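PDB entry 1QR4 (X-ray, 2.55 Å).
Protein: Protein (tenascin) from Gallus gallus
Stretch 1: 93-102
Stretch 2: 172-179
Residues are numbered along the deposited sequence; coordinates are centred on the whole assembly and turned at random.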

ATOM      1  N   THR A  93       2.205   2.618  -5.771  1.00 41.11           N
ATOM      2  CA  THR A  93       1.511   2.311  -4.516  1.00 34.05           C
ATOM      3  C   THR A  93       2.110   1.029  -3.942  1.00 38.34           C
ATOM      4  O   THR A  93       2.747   0.257  -4.671  1.00 64.78           O
ATOM      5  CB  THR A  93       0.005   2.070  -4.733  1.00 23.37           C
ATOM      6  OG1 THR A  93      -0.183   1.201  -5.857  1.00 29.00           O
ATOM      7  CG2 THR A  93      -0.725   3.381  -4.958  1.00 21.09           C
ATOM      8  N   VAL A  94       1.920   0.807  -2.644  1.00 35.18           N
ATOM      9  CA  VAL A  94       2.445  -0.394  -2.011  1.00 40.31           C
ATOM     10  C   VAL A  94       1.532  -1.583  -2.308  1.00 21.94           C
ATOM     11  O   VAL A  94       0.350  -1.401  -2.553  1.00 39.55           O
ATOM     12  CB  VAL A  94       2.562  -0.203  -0.500  1.00 29.27           C
ATOM     13  CG1 VAL A  94       1.199   0.033   0.102  1.00 62.73           C
ATOM     14  CG2 VAL A  94       3.214  -1.418   0.127  1.00 70.08           C
ATOM     15  N   VAL A  95       2.083  -2.793  -2.314  1.00 35.45           N
ATOM     16  CA  VAL A  95       1.286  -3.999  -2.566  1.00 34.49           C
ATOM     17  C   VAL A  95       0.139  -4.114  -1.548  1.00 43.92           C
ATOM     18  O   VAL A  95       0.250  -3.627  -0.418  1.00 45.51           O
ATOM     19  CB  VAL A  95       2.174  -5.278  -2.536  1.00 39.67           C
ATOM     20  CG1 VAL A  95       2.903  -5.394  -1.210  1.00 44.48           C
ATOM     21  CG2 VAL A  95       1.343  -6.519  -2.806  1.00 34.12           C
ATOM     22  N   GLY A  96      -0.967  -4.729  -1.967  1.00 41.40           N
ATOM     23  CA  GLY A  96      -2.122  -4.884  -1.090  1.00 42.79           C
ATOM     24  C   GLY A  96      -2.075  -5.914   0.039  1.00 47.32           C
ATOM     25  O   GLY A  96      -1.463  -6.983  -0.096  1.00 41.44           O
ATOM     26  N   SER A  97      -2.725  -5.574   1.157  1.00 41.28           N
ATOM     27  CA  SER A  97      -2.826  -6.446   2.340  1.00 49.82           C
ATOM     28  C   SER A  97      -3.924  -7.489   2.119  1.00 39.71           C
ATOM     29  O   SER A  97      -4.887  -7.212   1.392  1.00 41.93           O
ATOM     30  CB  SER A  97      -3.285  -5.643   3.570  1.00 30.97           C
ATOM     31  OG  SER A  97      -2.373  -4.646   3.970  1.00 59.13           O
ATOM     32  N   PRO A  98      -3.798  -8.695   2.732  1.00 38.64           N
ATOM     33  CA  PRO A  98      -4.846  -9.710   2.564  1.00 45.84           C
ATOM     34  C   PRO A  98      -6.046  -9.093   3.288  1.00 42.32           C
ATOM     35  O   PRO A  98      -5.865  -8.261   4.180  1.00 39.25           O
ATOM     36  CB  PRO A  98      -4.291 -10.907   3.329  1.00 36.63           C
ATOM     37  CG  PRO A  98      -2.820 -10.733   3.209  1.00 45.22           C
ATOM     38  CD  PRO A  98      -2.661  -9.260   3.477  1.00 38.05           C
ATOM     39  N   LYS A  99      -7.260  -9.463   2.899  1.00 44.61           N
ATOM     40  CA  LYS A  99      -8.452  -8.859   3.498  1.00 57.64           C
ATOM     41  C   LYS A  99      -9.031  -9.404   4.811  1.00 52.99           C
ATOM     42  O   LYS A  99      -9.569  -8.634   5.611  1.00 49.41           O
ATOM     43  CB  LYS A  99      -9.551  -8.722   2.438  1.00 63.61           C
ATOM     44  CG  LYS A  99      -9.198  -7.772   1.295  1.00 65.01           C
ATOM     45  CD  LYS A  99      -8.808  -6.379   1.816  1.00 77.15           C
ATOM     46  CE  LYS A  99      -9.988  -5.645   2.472  1.00 87.22           C
ATOM     47  NZ  LYS A  99     -11.099  -5.326   1.509  1.00100.00           N
ATOM     48  N   GLY A 100      -8.913 -10.704   5.058  1.00 50.69           N
ATOM     49  CA  GLY A 100      -9.468 -11.225   6.293  1.00 59.62           C
ATOM     50  C   GLY A 100      -8.813 -12.466   6.849  1.00 63.76           C
ATOM     51  O   GLY A 100      -8.751 -13.509   6.195  1.00 76.49           O
ATOM     52  N   ILE A 101      -8.335 -12.370   8.079  1.00 54.33           N
ATOM     53  CA  ILE A 101      -7.705 -13.520   8.691  1.00 46.97           C
ATOM     54  C   ILE A 101      -8.767 -14.336   9.431  1.00 56.25           C
ATOM     55  O   ILE A 101      -9.628 -13.780  10.120  1.00 64.45           O
ATOM     56  CB  ILE A 101      -6.559 -13.086   9.621  1.00 28.45           C
ATOM     57  CG1 ILE A 101      -5.809 -14.305  10.145  1.00 27.87           C
ATOM     58  CG2 ILE A 101      -7.078 -12.202  10.736  1.00 51.04           C
ATOM     59  CD1 ILE A 101      -4.598 -13.945  10.981  1.00 48.28           C
ATOM     60  N   SER A 102      -8.765 -15.646   9.210  1.00 53.95           N
ATOM     61  CA  SER A 102      -9.720 -16.524   9.864  1.00 48.17           C
ATOM     62  C   SER A 102      -9.016 -17.766  10.377  1.00 51.55           C
ATOM     63  O   SER A 102      -7.976 -18.175   9.855  1.00 47.84           O
ATOM     64  CB  SER A 102     -10.852 -16.905   8.911  1.00 54.00           C
ATOM     65  OG  SER A 102     -10.379 -17.690   7.836  1.00 76.93           O
ATOM     66  N   GLU A 172       6.527  -5.451   0.468  1.00 44.87           N
ATOM     67  CA  GLU A 172       5.714  -6.172   1.424  1.00 48.90           C
ATOM     68  C   GLU A 172       4.695  -5.228   2.030  1.00 48.14           C
ATOM     69  O   GLU A 172       5.037  -4.208   2.632  1.00 59.88           O
ATOM     70  CB  GLU A 172       6.567  -6.827   2.491  1.00 30.43           C
ATOM     71  CG  GLU A 172       7.272  -5.890   3.401  1.00 33.77           C
ATOM     72  CD  GLU A 172       8.096  -6.635   4.418  1.00 43.52           C
ATOM     73  OE1 GLU A 172       8.458  -7.804   4.156  1.00 59.17           O
ATOM     74  OE2 GLU A 172       8.381  -6.057   5.485  1.00 58.73           O
ATOM     75  N   SER A 173       3.433  -5.593   1.867  1.00 42.23           N
ATOM     76  CA  SER A 173       2.328  -4.789   2.338  1.00 43.88           C
ATOM     77  C   SER A 173       2.197  -4.621   3.841  1.00 33.56           C
ATOM     78  O   SER A 173       3.078  -4.979   4.628  1.00 33.27           O
ATOM     79  CB  SER A 173       1.026  -5.376   1.808  1.00 52.68           C
ATOM     80  OG  SER A 173       0.843  -6.691   2.290  1.00 46.41           O
ATOM     81  N   GLU A 174       1.106  -3.954   4.200  1.00 52.92           N
ATOM     82  CA  GLU A 174       0.732  -3.740   5.584  1.00 48.62           C
ATOM     83  C   GLU A 174       0.133  -5.077   6.033  1.00 38.26           C
ATOM     84  O   GLU A 174      -0.556  -5.758   5.262  1.00 38.37           O
ATOM     85  CB  GLU A 174      -0.292  -2.615   5.677  1.00 38.77           C
ATOM     86  CG  GLU A 174       0.366  -1.270   5.682  1.00 34.19           C
ATOM     87  CD  GLU A 174       1.396  -1.174   6.786  1.00 52.12           C
ATOM     88  OE1 GLU A 174       0.989  -1.136   7.968  1.00 55.13           O
ATOM     89  OE2 GLU A 174       2.612  -1.173   6.487  1.00 70.62           O
ATOM     90  N   PRO A 175       0.432  -5.502   7.262  1.00 30.24           N
ATOM     91  CA  PRO A 175      -0.096  -6.774   7.753  1.00 28.26           C
ATOM     92  C   PRO A 175      -1.492  -6.645   8.314  1.00 39.99           C
ATOM     93  O   PRO A 175      -1.957  -5.535   8.606  1.00 52.24           O
ATOM     94  CB  PRO A 175       0.861  -7.101   8.881  1.00 20.65           C
ATOM     95  CG  PRO A 175       1.083  -5.748   9.484  1.00 17.70           C
ATOM     96  CD  PRO A 175       1.266  -4.844   8.284  1.00 27.00           C
ATOM     97  N   ILE A 176      -2.168  -7.786   8.416  1.00 41.77           N
ATOM     98  CA  ILE A 176      -3.493  -7.882   9.027  1.00 38.80           C
ATOM     99  C   ILE A 176      -3.228  -8.891  10.129  1.00 40.77           C
ATOM    100  O   ILE A 176      -2.312  -9.708  10.014  1.00 48.63           O
ATOM    101  CB  ILE A 176      -4.539  -8.493   8.094  1.00 34.21           C
ATOM    102  CG1 ILE A 176      -4.040  -9.831   7.564  1.00 32.60           C
ATOM    103  CG2 ILE A 176      -4.865  -7.548   6.975  1.00 45.54           C
ATOM    104  CD1 ILE A 176      -5.050 -10.546   6.736  1.00 41.19           C
ATOM    105  N   SER A 177      -3.978  -8.831  11.215  1.00 42.42           N
ATOM    106  CA  SER A 177      -3.735  -9.812  12.244  1.00 41.08           C
ATOM    107  C   SER A 177      -4.982 -10.272  12.951  1.00 38.08           C
ATOM    108  O   SER A 177      -6.055  -9.705  12.790  1.00 37.62           O
ATOM    109  CB  SER A 177      -2.705  -9.305  13.243  1.00 28.34           C
ATOM    110  OG  SER A 177      -3.224  -8.239  14.005  1.00 60.74           O
ATOM    111  N   GLY A 178      -4.824 -11.347  13.706  1.00 40.34           N
ATOM    112  CA  GLY A 178      -5.918 -11.897  14.467  1.00 39.62           C
ATOM    113  C   GLY A 178      -5.337 -12.664  15.630  1.00 32.72           C
ATOM    114  O   GLY A 178      -4.138 -12.945  15.664  1.00 41.65           O
ATOM    115  N   ILE A 179      -6.177 -12.950  16.617  1.00 41.94           N
ATOM    116  CA  ILE A 179      -5.749 -13.713  17.786  1.00 34.41           C
ATOM    117  C   ILE A 179      -6.095 -15.178  17.563  1.00 28.48           C
ATOM    118  O   ILE A 179      -7.196 -15.503  17.107  1.00 31.56           O
ATOM    119  CB  ILE A 179      -6.481 -13.278  19.073  1.00 36.40           C
ATOM    120  CG1 ILE A 179      -6.266 -11.781  19.362  1.00 24.93           C
ATOM    121  CG2 ILE A 179      -6.015 -14.155  20.233  1.00 40.11           C
ATOM    122  CD1 ILE A 179      -5.049 -11.461  20.227  1.00 18.66           C
TER
HETATM  123  O   HOH W   1       0.124  -2.053   2.305  1.00 57.03           O

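Two extended segments of one chain, far apart in sequence but only 24° apart in end-to-end direction, meet in a mixed contact: serine hydroxyls and a water serve backbone polar groups at one end, and apolar side chains pack around Ile-176 at the other. Together they bury 518 Å².

The polar part centres on Ser-97 and Ser-173. With chi1 in the m well, Ser-97 places its OG 2.5 Å from Glu-174 O, a very short separation for a hydrogen bond, although that hydroxyl has another acceptor within reach. Ser-173 points its CA-to-CB bond toward stretch 1, and its OG lies 3.3 Å from Gly-96 O, at best a weak hydrogen bond. Serine suits both positions because it is small enough to be buried here yet carries a hydroxyl that can answer a backbone carbonyl. The backbones come near here: Ser-173 CB sits only 2.9 Å from Val-95 O, a tight contact, and the CA atoms of Val-95 and Ser-173 are 5.1 Å apart. Water 1 bridges the same region, donating to Val-95 O at 3.1 Å and accepting from Glu-174 N at 2.9 Å. The side chain of Val-95 also packs here, its CG1 3.6 Å from Ser-173 CB.

Farther along, Ile-176 turns toward stretch 1 and loses 99 Å² to it, the largest share of any residue. Its CD1 packs 3.5 Å from Pro-98 CB and 4.1 Å from Ile-101 CB, so the long, branched side chain touches both neighbours; the compact proline ring offers it a rigid apolar surface. Ile-101, with chi1 and chi2 both t, also points toward the other stretch and brings CG2 to 3.4 Å from Ser-177 O. Gly-178 suits this crowded spot: a CB there would lie 2.9 Å from Ile-101 CG2, a clash.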